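Local coordinates for protein aldo-keto reductase family 1 member C1 (PDB 1QWK) that probably reduces aldehyde or ketone groups of small molecules with NADPH, as a worm member of the aldo-keto reductase family related to aldose reductase, at residues A[129-133]-A[159-163]; A[149-154]-A[169-175]; A[178-182]-A[227-231]; A[243-247]-A[272-278]. Residue numbers count along the deposited sequence, not the author numbering.

Contact 1: A[129-133]-A[159-163]; sequences SPVED and QISRA
Val131 lays its CG2 methyl over one face of the Arg162 guanidinium, 3.5 Å from Arg162 CZ, where two outer helices of the aldo-keto reductase (beta/alpha)8 barrel meet. Segment 129-133 is the start of helix 131-143: Ser129 is extended, Pro130 occupies the N-cap position, and Val131 to Asp133 are helical. Segment 159-163 is helical throughout, within helix 157-164. In register, Val131 CA faces Gln159 CA at 6.5 Å and Glu132 CA faces Ala163 CA at 5.3 Å. Val131 (chi1 m) points toward the second helix and also has its CG2 3.8 Å from Gln159 O. Arg162 (m, t, p, then chi4 near -160°) brings its guanidinium edge to Glu132 (chi1 m), forming a two-pronged salt bridge: Arg162 NH2 donates to Glu132 OE1 at 2.8 Å and Arg162 NE to Glu132 OE2 at 2.9 Å. Pro130 CB lies beside the same edge, 3.9 Å from Arg162 NH2. Glu309 from the C-terminal region pairs with Arg162 NH2 as well, accepts from Val131 N and, through its carbonyl, from Gln159 NE2, so the tail is tied to both helices. A water closes the arrangement, donating to Glu132 OE2 at 3.1 Å and to Arg162 O at 2.8 Å.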
loop_
_atom_site.group_PDB
_atom_site.type_symbol
_atom_site.label_atom_id
_atom_site.label_comp_id
_atom_site.label_asym_id
_atom_site.label_seq_id
_atom_site.Cartn_x
_atom_site.Cartn_y
_atom_site.Cartn_z
ATOM N N SER A 129 7.252 22.908 2.785
ATOM C CA SER A 129 6.506 23.092 1.550
ATOM C C SER A 129 5.078 22.615 1.797
ATOM O O SER A 129 4.838 21.430 2.021
ATOM C CB SER A 129 7.146 22.281 0.422
ATOM O OG SER A 129 6.513 22.568 -0.818
ATOM N N PRO A 130 4.103 23.535 1.763
ATOM C CA PRO A 130 2.709 23.140 1.999
ATOM C C PRO A 130 2.238 22.043 1.053
ATOM O O PRO A 130 2.693 21.962 -0.089
ATOM C CB PRO A 130 1.942 24.451 1.812
ATOM C CG PRO A 130 2.780 25.189 0.811
ATOM C CD PRO A 130 4.184 24.936 1.306
ATOM N N VAL A 131 1.334 21.194 1.529
ATOM C CA VAL A 131 0.832 20.102 0.699
ATOM C C VAL A 131 0.214 20.632 -0.589
ATOM O O VAL A 131 0.133 19.909 -1.585
ATOM C CB VAL A 131 -0.208 19.220 1.455
ATOM C CG1 VAL A 131 0.474 18.464 2.588
ATOM C CG2 VAL A 131 -1.341 20.071 1.988
ATOM N N GLU A 132 -0.219 21.891 -0.580
ATOM C CA GLU A 132 -0.799 22.469 -1.786
ATOM C C GLU A 132 0.273 22.566 -2.870
ATOM O O GLU A 132 0.010 22.275 -4.037
ATOM C CB GLU A 132 -1.390 23.857 -1.507
ATOM C CG GLU A 132 -2.671 23.825 -0.683
ATOM C CD GLU A 132 -2.425 24.026 0.796
ATOM O OE1 GLU A 132 -1.272 23.830 1.247
ATOM O OE2 GLU A 132 -3.392 24.374 1.512
ATOM N N ASP A 133 1.481 22.967 -2.484
ATOM C CA ASP A 133 2.575 23.086 -3.441
ATOM C C ASP A 133 3.028 21.713 -3.914
ATOM O O ASP A 133 3.413 21.536 -5.076
ATOM C CB ASP A 133 3.752 23.847 -2.823
ATOM C CG ASP A 133 3.448 25.322 -2.621
ATOM O OD1 ASP A 133 2.539 25.846 -3.306
ATOM O OD2 ASP A 133 4.128 25.965 -1.794
ATOM N N GLN A 159 -5.261 17.525 5.063
ATOM C CA GLN A 159 -4.255 17.727 4.026
ATOM C C GLN A 159 -4.832 17.355 2.663
ATOM O O GLN A 159 -4.599 18.047 1.667
ATOM C CB GLN A 159 -2.997 16.900 4.336
ATOM C CG GLN A 159 -2.268 17.398 5.590
ATOM C CD GLN A 159 -1.137 16.493 6.033
ATOM O OE1 GLN A 159 -1.314 15.281 6.164
ATOM N NE2 GLN A 159 0.025 17.081 6.297
ATOM N N ILE A 160 -5.592 16.267 2.611
ATOM C CA ILE A 160 -6.202 15.865 1.351
ATOM C C ILE A 160 -7.213 16.923 0.908
ATOM O O ILE A 160 -7.278 17.273 -0.272
ATOM C CB ILE A 160 -6.887 14.490 1.467
ATOM C CG1 ILE A 160 -5.818 13.421 1.709
ATOM C CG2 ILE A 160 -7.680 14.185 0.195
ATOM C CD1 ILE A 160 -6.365 12.019 1.940
ATOM N N SER A 161 -7.996 17.440 1.854
ATOM C CA SER A 161 -8.984 18.470 1.532
ATOM C C SER A 161 -8.302 19.713 0.962
ATOM O O SER A 161 -8.816 20.340 0.038
ATOM C CB SER A 161 -9.786 18.862 2.777
ATOM O OG SER A 161 -10.595 17.796 3.225
ATOM N N ARG A 162 -7.149 20.072 1.521
ATOM C CA ARG A 162 -6.420 21.242 1.046
ATOM C C ARG A 162 -5.941 21.025 -0.386
ATOM O O ARG A 162 -5.900 21.964 -1.184
ATOM C CB ARG A 162 -5.243 21.543 1.972
ATOM C CG ARG A 162 -5.665 22.132 3.317
ATOM C CD ARG A 162 -4.548 22.034 4.346
ATOM N NE ARG A 162 -3.317 22.680 3.911
ATOM C CZ ARG A 162 -2.121 22.418 4.429
ATOM N NH1 ARG A 162 -2.004 21.520 5.402
ATOM N NH2 ARG A 162 -1.043 23.039 3.965
ATOM N N ALA A 163 -5.588 19.787 -0.715
ATOM C CA ALA A 163 -5.131 19.468 -2.066
ATOM C C ALA A 163 -6.312 19.521 -3.034
ATOM O O ALA A 163 -6.197 20.061 -4.138
ATOM C CB ALA A 163 -4.491 18.082 -2.092
HETATM O O HOH W 1 -6.043 24.484 -0.073
#

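Contact 2: A[149-154]-A[169-175]; sequences AVGVSN and TPVHNSQ
Ala149, extended, precedes strand 150-153 and sets its CA 3.5 Å from His172 CD2. Val150 (chi1 m) accepts at O from His172 N, 2.9 Å, and rests CG2 4.0 Å from Thr169 CG2. Gly151 passes so close to the partner backbone that its CA is 3.2 Å from Asn173 O; a CB here would clash with that oxygen. Val152 (chi1 m) pairs with Ser174 in parallel register, CA to CA 5.0 Å: Val152 N donates to Asn173 O at 3.0 Å, and Val152 O accepts from Gln175 N at 2.9 Å. Ser153 (chi1 t) pairs with Gln175, its OG donating to Gln175 O at 2.8 Å. Asn154, with positive phi, leaves the strand as its N donates to the same Gln175 O at 3.2 Å. The strand axes run 4.7 Å apart at 25°. This is a beta-alpha-beta crossover of the TIM barrel: helix 157-164 covers Val152 and Ser174 through Ile160, Trp135 of helix 131-143 packs on Val150, Val152 and Val171, and strands 110-113 and 197-201 flank the pair.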
loop_
_atom_site.group_PDB
_atom_site.type_symbol
_atom_site.label_atom_id
_atom_site.label_comp_id
_atom_site.label_asym_id
_atom_site.label_seq_id
_atom_site.Cartn_x
_atom_site.Cartn_y
_atom_site.Cartn_z
ATOM N N ALA A 149 -2.483 8.000 -12.972
ATOM C CA ALA A 149 -3.281 8.395 -11.817
ATOM C C ALA A 149 -2.310 8.884 -10.747
ATOM O O ALA A 149 -1.143 8.480 -10.729
ATOM C CB ALA A 149 -4.092 7.199 -11.291
ATOM N N VAL A 150 -2.782 9.751 -9.858
ATOM C CA VAL A 150 -1.933 10.281 -8.803
ATOM C C VAL A 150 -2.641 10.244 -7.458
ATOM O O VAL A 150 -3.872 10.259 -7.389
ATOM C CB VAL A 150 -1.479 11.738 -9.105
ATOM C CG1 VAL A 150 -0.400 11.729 -10.190
ATOM C CG2 VAL A 150 -2.663 12.581 -9.547
ATOM N N GLY A 151 -1.859 10.191 -6.388
ATOM C CA GLY A 151 -2.443 10.129 -5.063
ATOM C C GLY A 151 -1.459 10.410 -3.952
ATOM O O GLY A 151 -0.349 10.885 -4.185
ATOM N N VAL A 152 -1.875 10.089 -2.734
ATOM C CA VAL A 152 -1.066 10.349 -1.560
ATOM C C VAL A 152 -1.021 9.169 -0.594
ATOM O O VAL A 152 -1.837 8.246 -0.672
ATOM C CB VAL A 152 -1.626 11.569 -0.813
ATOM C CG1 VAL A 152 -1.731 12.761 -1.772
ATOM C CG2 VAL A 152 -3.008 11.230 -0.251
ATOM N N SER A 153 -0.059 9.208 0.323
ATOM C CA SER A 153 0.081 8.162 1.325
ATOM C C SER A 153 0.447 8.808 2.653
ATOM O O SER A 153 1.276 9.712 2.705
ATOM C CB SER A 153 1.169 7.163 0.919
ATOM O OG SER A 153 1.197 6.058 1.819
ATOM N N ASN A 154 -0.188 8.351 3.723
ATOM C CA ASN A 154 0.088 8.879 5.058
ATOM C C ASN A 154 -0.293 10.353 5.240
ATOM O O ASN A 154 0.315 11.063 6.042
ATOM C CB ASN A 154 1.567 8.684 5.396
ATOM C CG ASN A 154 1.994 7.230 5.302
ATOM O OD1 ASN A 154 2.906 6.879 4.545
ATOM N ND2 ASN A 154 1.328 6.372 6.068
ATOM N N THR A 169 -6.104 18.426 -10.650
ATOM C CA THR A 169 -6.401 17.005 -10.780
ATOM C C THR A 169 -6.803 16.468 -9.405
ATOM O O THR A 169 -6.135 16.734 -8.407
ATOM C CB THR A 169 -5.165 16.228 -11.297
ATOM O OG1 THR A 169 -4.829 16.700 -12.610
ATOM C CG2 THR A 169 -5.454 14.733 -11.363
ATOM N N PRO A 170 -7.923 15.739 -9.327
ATOM C CA PRO A 170 -8.359 15.191 -8.039
ATOM C C PRO A 170 -7.390 14.135 -7.511
ATOM O O PRO A 170 -6.618 13.551 -8.273
ATOM C CB PRO A 170 -9.723 14.584 -8.366
ATOM C CG PRO A 170 -10.229 15.480 -9.457
ATOM C CD PRO A 170 -8.999 15.646 -10.328
ATOM N N VAL A 171 -7.412 13.914 -6.202
ATOM C CA VAL A 171 -6.577 12.880 -5.605
ATOM C C VAL A 171 -7.312 11.586 -5.970
ATOM O O VAL A 171 -8.476 11.416 -5.614
ATOM C CB VAL A 171 -6.508 13.040 -4.073
ATOM C CG1 VAL A 171 -5.792 11.848 -3.454
ATOM C CG2 VAL A 171 -5.780 14.337 -3.721
ATOM N N HIS A 172 -6.643 10.674 -6.675
ATOM C CA HIS A 172 -7.289 9.431 -7.109
ATOM C C HIS A 172 -7.209 8.290 -6.101
ATOM O O HIS A 172 -8.053 7.392 -6.109
ATOM C CB HIS A 172 -6.674 8.929 -8.429
ATOM C CG HIS A 172 -6.667 9.944 -9.533
ATOM N ND1 HIS A 172 -7.815 10.542 -10.011
ATOM C CD2 HIS A 172 -5.649 10.444 -10.271
ATOM C CE1 HIS A 172 -7.503 11.364 -10.996
ATOM N NE2 HIS A 172 -6.194 11.323 -11.175
ATOM N N ASN A 173 -6.194 8.321 -5.244
ATOM C CA ASN A 173 -5.995 7.251 -4.269
ATOM C C ASN A 173 -5.279 7.725 -3.007
ATOM O O ASN A 173 -4.496 8.675 -3.041
ATOM C CB ASN A 173 -5.200 6.116 -4.943
ATOM C CG ASN A 173 -4.742 5.030 -3.968
ATOM O OD1 ASN A 173 -3.600 5.035 -3.493
ATOM N ND2 ASN A 173 -5.628 4.087 -3.679
ATOM N N SER A 174 -5.580 7.067 -1.891
ATOM C CA SER A 174 -4.954 7.349 -0.605
ATOM C C SER A 174 -4.522 5.999 -0.043
ATOM O O SER A 174 -5.347 5.102 0.134
ATOM C CB SER A 174 -5.942 8.009 0.360
ATOM O OG SER A 174 -5.412 8.021 1.682
ATOM N N GLN A 175 -3.227 5.853 0.212
ATOM C CA GLN A 175 -2.691 4.613 0.752
ATOM C C GLN A 175 -2.307 4.840 2.201
ATOM O O GLN A 175 -1.451 5.674 2.506
ATOM C CB GLN A 175 -1.466 4.150 -0.044
ATOM C CG GLN A 175 -0.938 2.798 0.412
ATOM C CD GLN A 175 0.219 2.284 -0.427
ATOM O OE1 GLN A 175 0.138 2.221 -1.660
ATOM N NE2 GLN A 175 1.294 1.891 0.240
#

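Contact 3: A[178-182]-A[227-231]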
loop_
_atom_site.group_PDB
_atom_site.type_symbol
_atom_site.label_atom_id
_atom_site.label_comp_id
_atom_site.label_asym_id
_atom_site.label_seq_id
_atom_site.Cartn_x
_atom_site.Cartn_y
_atom_site.Cartn_z
ATOM N N LEU A 178 -4.065 0.222 7.361
ATOM C CA LEU A 178 -5.446 -0.147 7.619
ATOM C C LEU A 178 -5.567 -1.651 7.798
ATOM O O LEU A 178 -5.208 -2.430 6.917
ATOM C CB LEU A 178 -6.360 0.319 6.475
ATOM C CG LEU A 178 -7.877 0.257 6.718
ATOM C CD1 LEU A 178 -8.582 1.211 5.764
ATOM C CD2 LEU A 178 -8.396 -1.171 6.548
ATOM N N HIS A 179 -6.059 -2.050 8.962
ATOM C CA HIS A 179 -6.259 -3.454 9.284
ATOM C C HIS A 179 -7.297 -3.523 10.393
ATOM O O HIS A 179 -7.716 -2.489 10.907
ATOM C CB HIS A 179 -4.942 -4.136 9.698
ATOM C CG HIS A 179 -4.147 -3.382 10.720
ATOM N ND1 HIS A 179 -3.400 -2.268 10.407
ATOM C CD2 HIS A 179 -3.952 -3.606 12.042
ATOM C CE1 HIS A 179 -2.775 -1.840 11.491
ATOM N NE2 HIS A 179 -3.092 -2.635 12.496
ATOM N N LEU A 180 -7.730 -4.727 10.750
ATOM C CA LEU A 180 -8.762 -4.874 11.773
ATOM C C LEU A 180 -8.506 -4.089 13.051
ATOM O O LEU A 180 -9.418 -3.449 13.582
ATOM C CB LEU A 180 -8.965 -6.346 12.124
ATOM C CG LEU A 180 -10.104 -6.615 13.120
ATOM C CD1 LEU A 180 -11.419 -6.068 12.572
ATOM C CD2 LEU A 180 -10.206 -8.111 13.367
ATOM N N TYR A 181 -7.271 -4.133 13.541
ATOM C CA TYR A 181 -6.923 -3.427 14.766
ATOM C C TYR A 181 -6.498 -1.963 14.570
ATOM O O TYR A 181 -5.788 -1.394 15.393
ATOM C CB TYR A 181 -5.864 -4.227 15.538
ATOM C CG TYR A 181 -6.443 -5.400 16.321
ATOM C CD1 TYR A 181 -7.775 -5.798 16.148
ATOM C CD2 TYR A 181 -5.665 -6.098 17.247
ATOM C CE1 TYR A 181 -8.314 -6.858 16.882
ATOM C CE2 TYR A 181 -6.196 -7.160 17.985
ATOM C CZ TYR A 181 -7.520 -7.532 17.800
ATOM O OH TYR A 181 -8.055 -8.563 18.535
ATOM N N PHE A 182 -6.949 -1.373 13.463
ATOM C CA PHE A 182 -6.724 0.039 13.125
ATOM C C PHE A 182 -7.574 0.266 11.872
ATOM O O PHE A 182 -7.051 0.517 10.777
ATOM C CB PHE A 182 -5.250 0.345 12.835
ATOM C CG PHE A 182 -4.944 1.819 12.827
ATOM C CD1 PHE A 182 -5.187 2.598 13.963
ATOM C CD2 PHE A 182 -4.465 2.442 11.680
ATOM C CE1 PHE A 182 -4.957 3.974 13.950
ATOM C CE2 PHE A 182 -4.229 3.818 11.655
ATOM C CZ PHE A 182 -4.477 4.592 12.792
ATOM N N SER A 227 -2.460 -9.976 18.503
ATOM C CA SER A 227 -2.499 -9.399 17.166
ATOM C C SER A 227 -3.826 -9.642 16.468
ATOM O O SER A 227 -4.652 -10.425 16.936
ATOM C CB SER A 227 -1.403 -10.043 16.336
ATOM O OG SER A 227 -1.619 -11.446 16.287
ATOM N N ASP A 228 -4.001 -8.985 15.323
ATOM C CA ASP A 228 -5.211 -9.123 14.512
ATOM C C ASP A 228 -5.416 -10.595 14.137
ATOM O O ASP A 228 -6.536 -11.103 14.153
ATOM C CB ASP A 228 -5.086 -8.322 13.202
ATOM C CG ASP A 228 -4.583 -6.905 13.403
ATOM O OD1 ASP A 228 -3.538 -6.716 14.066
ATOM O OD2 ASP A 228 -5.225 -5.974 12.868
ATOM N N LEU A 229 -4.327 -11.268 13.778
ATOM C CA LEU A 229 -4.382 -12.671 13.375
ATOM C C LEU A 229 -4.835 -13.631 14.471
ATOM O O LEU A 229 -5.280 -14.742 14.180
ATOM C CB LEU A 229 -3.017 -13.118 12.841
ATOM C CG LEU A 229 -2.637 -12.578 11.457
ATOM C CD1 LEU A 229 -1.133 -12.708 11.246
ATOM C CD2 LEU A 229 -3.404 -13.343 10.381
ATOM N N GLN A 230 -4.724 -13.209 15.726
ATOM C CA GLN A 230 -5.123 -14.058 16.845
ATOM C C GLN A 230 -6.430 -13.620 17.490
ATOM O O GLN A 230 -6.819 -14.156 18.529
ATOM C CB GLN A 230 -4.022 -14.091 17.909
ATOM C CG GLN A 230 -2.714 -14.724 17.459
ATOM C CD GLN A 230 -2.886 -16.147 16.972
ATOM O OE1 GLN A 230 -3.748 -16.883 17.453
ATOM N NE2 GLN A 230 -2.048 -16.551 16.022
ATOM N N ASP A 231 -7.104 -12.647 16.883
ATOM C CA ASP A 231 -8.382 -12.163 17.406
ATOM C C ASP A 231 -9.355 -13.337 17.458
ATOM O O ASP A 231 -9.451 -14.113 16.504
ATOM C CB ASP A 231 -8.948 -11.068 16.496
ATOM C CG ASP A 231 -10.305 -10.572 16.957
ATOM O OD1 ASP A 231 -10.354 -9.645 17.792
ATOM O OD2 ASP A 231 -11.323 -11.124 16.496
#
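Two loops of the aldo-keto reductase barrel are fastened together by a pair of aspartates, each accepting from Tyr181. Segment 178-182 follows strand 173-177 and folds into a type I beta turn from His179 to Phe182, closed by Phe182 N to His179 O at 2.9 Å. Segment 227-231 forms a short 3-10 turn, with Gln230 N bonded to Ser227 O at 3.0 Å and Asp231 N to Asp228 O at 3.2 Å. Ser227 OG bonds to Ala225 O. Inside the beta turn, Tyr181 N donates to Asp228 OD2 at 2.8 Å, although the position of this oxygen is less certain. Asp228 CA lies over the tyrosine ring in a CH-pi contact, 4.1 Å from the Tyr181 ring centroid and 10° off its normal. Leu180 adds an apolar side, packing on Leu249 and Tyr252 of helix 245-255. Asp231 is shared: as N-cap of helix 232-241, its OD2 accepts from Val234 N, while its OD1 accepts a hydrogen bond from Tyr181 OH at 2.6 Å.

Contact 4: A[243-247]-A[272-278]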
loop_
_atom_site.group_PDB
_atom_site.type_symbol
_atom_site.label_atom_id
_atom_site.label_comp_id
_atom_site.label_asym_id
_atom_site.label_seq_id
_atom_site.Cartn_x
_atom_site.Cartn_y
_atom_site.Cartn_z
ATOM N N LYS A 243 -11.282 -20.931 5.924
ATOM C CA LYS A 243 -10.257 -20.061 5.350
ATOM C C LYS A 243 -9.232 -19.810 6.456
ATOM O O LYS A 243 -9.488 -20.119 7.621
ATOM C CB LYS A 243 -10.870 -18.727 4.894
ATOM C CG LYS A 243 -11.974 -18.863 3.845
ATOM C CD LYS A 243 -11.462 -19.475 2.540
ATOM C CE LYS A 243 -10.504 -18.541 1.817
ATOM N NZ LYS A 243 -9.995 -19.156 0.556
ATOM N N THR A 244 -8.071 -19.266 6.106
ATOM C CA THR A 244 -7.061 -18.995 7.124
ATOM C C THR A 244 -7.302 -17.619 7.725
ATOM O O THR A 244 -7.970 -16.776 7.120
ATOM C CB THR A 244 -5.630 -19.012 6.544
ATOM O OG1 THR A 244 -5.449 -17.864 5.709
ATOM C CG2 THR A 244 -5.397 -20.274 5.720
ATOM N N PRO A 245 -6.780 -17.381 8.938
ATOM C CA PRO A 245 -6.946 -16.086 9.605
ATOM C C PRO A 245 -6.477 -14.934 8.720
ATOM O O PRO A 245 -7.111 -13.879 8.670
ATOM C CB PRO A 245 -6.090 -16.241 10.854
ATOM C CG PRO A 245 -6.320 -17.690 11.205
ATOM C CD PRO A 245 -6.195 -18.375 9.860
ATOM N N ALA A 246 -5.359 -15.140 8.027
ATOM C CA ALA A 246 -4.828 -14.114 7.138
ATOM C C ALA A 246 -5.812 -13.807 6.010
ATOM O O ALA A 246 -6.057 -12.644 5.686
ATOM C CB ALA A 246 -3.485 -14.557 6.555
ATOM N N GLN A 247 -6.382 -14.844 5.408
ATOM C CA GLN A 247 -7.335 -14.626 4.326
ATOM C C GLN A 247 -8.559 -13.867 4.831
ATOM O O GLN A 247 -9.136 -13.053 4.110
ATOM C CB GLN A 247 -7.721 -15.970 3.699
ATOM C CG GLN A 247 -6.504 -16.680 3.125
ATOM C CD GLN A 247 -6.782 -18.098 2.678
ATOM O OE1 GLN A 247 -7.575 -18.813 3.287
ATOM N NE2 GLN A 247 -6.103 -18.523 1.620
ATOM N N GLU A 272 -1.100 -17.956 -0.853
ATOM C CA GLU A 272 -2.164 -18.005 0.146
ATOM C C GLU A 272 -2.969 -16.707 0.184
ATOM O O GLU A 272 -4.195 -16.735 0.204
ATOM C CB GLU A 272 -1.572 -18.260 1.534
ATOM C CG GLU A 272 -2.619 -18.478 2.628
ATOM C CD GLU A 272 -2.041 -18.357 4.030
ATOM O OE1 GLU A 272 -0.913 -18.843 4.256
ATOM O OE2 GLU A 272 -2.722 -17.789 4.910
ATOM N N ASN A 273 -2.273 -15.574 0.194
ATOM C CA ASN A 273 -2.937 -14.279 0.260
ATOM C C ASN A 273 -3.828 -13.971 -0.943
ATOM O O ASN A 273 -4.716 -13.127 -0.852
ATOM C CB ASN A 273 -1.909 -13.155 0.429
ATOM C CG ASN A 273 -1.110 -13.272 1.722
ATOM O OD1 ASN A 273 -1.577 -13.840 2.707
ATOM N ND2 ASN A 273 0.095 -12.714 1.725
ATOM N N PHE A 274 -3.595 -14.646 -2.066
ATOM C CA PHE A 274 -4.393 -14.404 -3.268
ATOM C C PHE A 274 -5.710 -15.172 -3.257
ATOM O O PHE A 274 -6.641 -14.841 -3.997
ATOM C CB PHE A 274 -3.596 -14.794 -4.521
ATOM C CG PHE A 274 -4.205 -14.300 -5.807
ATOM C CD1 PHE A 274 -4.170 -12.943 -6.131
ATOM C CD2 PHE A 274 -4.822 -15.184 -6.688
ATOM C CE1 PHE A 274 -4.739 -12.471 -7.311
ATOM C CE2 PHE A 274 -5.397 -14.723 -7.875
ATOM C CZ PHE A 274 -5.354 -13.359 -8.186
ATOM N N GLU A 275 -5.794 -16.200 -2.416
ATOM C CA GLU A 275 -7.004 -17.026 -2.337
ATOM C C GLU A 275 -8.065 -16.418 -1.431
ATOM O O GLU A 275 -8.440 -17.004 -0.420
ATOM C CB GLU A 275 -6.637 -18.424 -1.840
ATOM C CG GLU A 275 -5.645 -19.132 -2.742
ATOM C CD GLU A 275 -6.175 -19.324 -4.149
ATOM O OE1 GLU A 275 -7.194 -20.033 -4.311
ATOM O OE2 GLU A 275 -5.576 -18.766 -5.098
ATOM N N VAL A 276 -8.563 -15.249 -1.814
ATOM C CA VAL A 276 -9.568 -14.568 -1.018
ATOM C C VAL A 276 -10.776 -14.163 -1.850
ATOM O O VAL A 276 -11.548 -13.293 -1.449
ATOM C CB VAL A 276 -8.969 -13.313 -0.351
ATOM C CG1 VAL A 276 -7.835 -13.716 0.592
ATOM C CG2 VAL A 276 -8.445 -12.364 -1.414
ATOM N N PHE A 277 -10.947 -14.806 -3.003
ATOM C CA PHE A 277 -12.061 -14.474 -3.885
ATOM C C PHE A 277 -13.145 -15.546 -3.977
ATOM O O PHE A 277 -14.024 -15.471 -4.837
ATOM C CB PHE A 277 -11.522 -14.148 -5.279
ATOM C CG PHE A 277 -10.619 -12.943 -5.307
ATOM C CD1 PHE A 277 -11.139 -11.666 -5.098
ATOM C CD2 PHE A 277 -9.250 -13.084 -5.516
ATOM C CE1 PHE A 277 -10.311 -10.547 -5.095
ATOM C CE2 PHE A 277 -8.409 -11.971 -5.515
ATOM C CZ PHE A 277 -8.942 -10.698 -5.303
ATOM N N ASP A 278 -13.098 -16.522 -3.077
ATOM C CA ASP A 278 -14.083 -17.595 -3.075
ATOM C C ASP A 278 -15.108 -17.430 -1.956
ATOM O O ASP A 278 -15.874 -18.348 -1.664
ATOM C CB ASP A 278 -13.380 -18.945 -2.948
ATOM C CG ASP A 278 -12.619 -19.079 -1.650
ATOM O OD1 ASP A 278 -12.278 -18.037 -1.052
ATOM O OD2 ASP A 278 -12.353 -20.226 -1.233
#
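Gln247, the residue most deeply covered here, works with both ends of its amide. Its NE2 donates almost linearly to Glu272 O at 3.0 Å, a carbonyl of helix 267-274 that also accepts from Glu275 N, while its OE1 accepts from Thr244 N at 2.9 Å. The second half of that exchange, Gln247 N to Thr244 OG1 at 3.2 Å, completes a capping box at the start of helix 245-255. Nearer the backbone, Gln247 CB meets Val276 CG1 at 3.8 Å, and Val276 continues onto Leu250 and Leu254 of the same helix. Glu272 (chi1 and chi2 both t) stretches to the capped end, where its OE2 accepts from Thr244 OG1 at 2.8 Å and lies 3.7 Å from Ala246 CB. Lys243, with three successive m torsions, curls back over the segment 272-278: NZ donates to Glu275 O at 2.8 Å and forms a salt bridge to Asp278 OD1 at 3.0 Å. Glu275 is the centre of an inverse gamma turn. The capped N-terminus of one barrel helix is thus joined to the C-terminal part of another, a meeting of outer helices in the TIM-barrel shell of an aldo-keto reductase.

The four contacts fall into two pairs on the barrel. Contacts 1 and 2, with centres 12 Å apart, stack as helix layer on strand layer: Ile160 CG1 meets Val152 CG2 at 4.1 Å and Ala163 CB meets Val171 CG2 at 4.3 Å, so the helix of one covers the strands of the other. Contacts 3 and 4, 15 Å between centres, touch where Leu229 CD2 lies 3.5 Å from Ala246 N. Contact 4 is across the chain's centre from contacts 1 and 2, 37 and 27 Å away by centres. Contact 2 approaches the predicted active site: the Gln175 side chain is about 3 Å from that of Lys81 and Asn154 about 4 Å from His114, a predicted substrate-binding residue.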